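PDB 3Q9D: protein CPn_0803/CP_1068/CPj0803/CpB0832 from Chlamydophila pneumoniae, which is of unknown function but is a coiled-coil protein of a chlamydial family, probably associated with the needle tip of the type III secretion system. Local coordinates for residues Phe93-Asn98 / His114-Glu119. Numbering follows the deposited sequence. Where two conformers were deposited one is given.
Sequences FEMLIN and HSLIAE
With chi1 at 173°, Met95 extends CG away from its own N, while Ile117, at chi1 -71°, swings CG1 to the side opposite its carbonyl carbon; the two methylenes meet at 3.7 Å, Met95 CG to Ile117 CG1. The same Ile117 CG1 lies 3.5 Å from Met95 O, and Ile117 CD1 also packs against Met95 CG, 3.9 Å away. Farther along the chain, Met95 SD passes 4.4 Å from Leu116 CD1, a looser approach. Leu96 slants across Leu116, its CD2 methyl touching both the side chain (Leu116 CB, 3.8 Å) and the backbone (Leu116 O, 3.9 Å). These van der Waals contacts, made mostly by apolar side chains, join two helices of the N-terminal helical bundle, 86-98 and 107-133, consecutive in the chain and running in roughly the same direction; the axes of segments 93-98 and 114-119 come within 8.9 Å and cross at -37°. Helix 48-61 adds to the buried layer: Phe51 touches both Met95 and Leu116, and Leu58 packs on Leu96. From helix 70-82, Phe74 reaches Leu96 as well.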
# COMPACT_ATOMS: atom_id res chain seq x y z
N PHE A 93 2.70 33.59 -4.55
CA PHE A 93 2.76 32.96 -3.23
C PHE A 93 1.84 33.66 -2.21
O PHE A 93 1.11 33.01 -1.49
CB PHE A 93 4.20 32.92 -2.69
CG PHE A 93 5.09 31.91 -3.39
CD1 PHE A 93 4.63 30.63 -3.69
CD2 PHE A 93 6.39 32.25 -3.76
CE1 PHE A 93 5.47 29.68 -4.35
CE2 PHE A 93 7.23 31.32 -4.41
CZ PHE A 93 6.75 30.04 -4.71
N GLU A 94 1.91 34.99 -2.14
CA GLU A 94 0.99 35.73 -1.25
C GLU A 94 -0.46 35.43 -1.62
O GLU A 94 -1.30 35.14 -0.76
CB GLU A 94 1.22 37.23 -1.39
CG GLU A 94 2.54 37.72 -0.86
CD GLU A 94 2.62 37.66 0.65
OE1 GLU A 94 1.63 37.25 1.29
OE2 GLU A 94 3.69 38.03 1.20
N MET A 95 -0.76 35.49 -2.92
CA MET A 95 -2.11 35.21 -3.41
C MET A 95 -2.58 33.80 -3.03
O MET A 95 -3.65 33.63 -2.41
CB MET A 95 -2.15 35.36 -4.94
CG MET A 95 -3.48 34.92 -5.55
SD MET A 95 -3.42 34.67 -7.35
CE MET A 95 -2.62 36.19 -7.85
N LEU A 96 -1.78 32.80 -3.37
CA LEU A 96 -2.21 31.38 -3.29
C LEU A 96 -1.97 30.71 -1.93
O LEU A 96 -2.68 29.77 -1.56
CB LEU A 96 -1.54 30.56 -4.40
CG LEU A 96 -1.93 31.00 -5.81
CD1 LEU A 96 -1.11 30.25 -6.85
CD2 LEU A 96 -3.42 30.77 -6.04
N ILE A 97 -0.96 31.17 -1.20
CA ILE A 97 -0.72 30.65 0.15
C ILE A 97 -1.50 31.45 1.18
O ILE A 97 -2.15 30.87 2.06
CB ILE A 97 0.79 30.65 0.49
CG1 ILE A 97 1.54 29.64 -0.38
CG2 ILE A 97 1.00 30.32 1.95
CD1 ILE A 97 3.08 29.77 -0.26
N ASN A 98 -1.49 32.78 1.06
CA ASN A 98 -2.14 33.66 2.04
C ASN A 98 -3.51 34.24 1.64
O ASN A 98 -4.14 34.91 2.44
CB ASN A 98 -1.21 34.81 2.44
CG ASN A 98 0.03 34.31 3.16
OD1 ASN A 98 -0.01 33.26 3.78
ND2 ASN A 98 1.13 35.05 3.06
N HIS A 114 -9.17 35.67 -7.82
CA HIS A 114 -10.14 35.17 -6.84
C HIS A 114 -10.52 33.72 -7.12
O HIS A 114 -10.70 32.94 -6.20
CB HIS A 114 -11.39 36.07 -6.77
CG HIS A 114 -11.12 37.40 -6.14
ND1 HIS A 114 -10.17 37.56 -5.16
CD2 HIS A 114 -11.65 38.62 -6.36
CE1 HIS A 114 -10.14 38.83 -4.79
NE2 HIS A 114 -11.02 39.49 -5.50
N SER A 115 -10.61 33.36 -8.40
CA SER A 115 -10.97 32.00 -8.76
C SER A 115 -9.84 31.03 -8.34
O SER A 115 -10.10 29.94 -7.82
CB SER A 115 -11.23 31.90 -10.27
OG SER A 115 -11.51 30.57 -10.64
N LEU A 116 -8.60 31.45 -8.58
CA LEU A 116 -7.43 30.63 -8.22
C LEU A 116 -7.34 30.46 -6.71
O LEU A 116 -7.01 29.38 -6.20
CB LEU A 116 -6.14 31.26 -8.72
CG LEU A 116 -5.90 31.21 -10.24
CD1 LEU A 116 -4.59 31.96 -10.56
CD2 LEU A 116 -5.87 29.76 -10.78
N ILE A 117 -7.64 31.53 -5.99
CA ILE A 117 -7.63 31.47 -4.53
C ILE A 117 -8.67 30.47 -4.05
O ILE A 117 -8.38 29.60 -3.22
CB ILE A 117 -7.89 32.87 -3.91
CG1 ILE A 117 -6.67 33.77 -4.13
CG2 ILE A 117 -8.17 32.74 -2.42
CD1 ILE A 117 -6.90 35.25 -3.70
N ALA A 118 -9.89 30.58 -4.59
CA ALA A 118 -10.98 29.71 -4.19
C ALA A 118 -10.65 28.26 -4.51
O ALA A 118 -10.87 27.37 -3.70
CB ALA A 118 -12.29 30.13 -4.87
N GLU A 119 -10.10 28.02 -5.70
CA GLU A 119 -9.80 26.64 -6.10
C GLU A 119 -8.59 26.03 -5.37
O GLU A 119 -8.57 24.84 -5.05
CB GLU A 119 -9.64 26.56 -7.62
CG GLU A 119 -9.52 25.12 -8.15
CD GLU A 119 -9.70 25.04 -9.66
OE1 GLU A 119 -9.99 26.09 -10.28
OE2 GLU A 119 -9.55 23.94 -10.24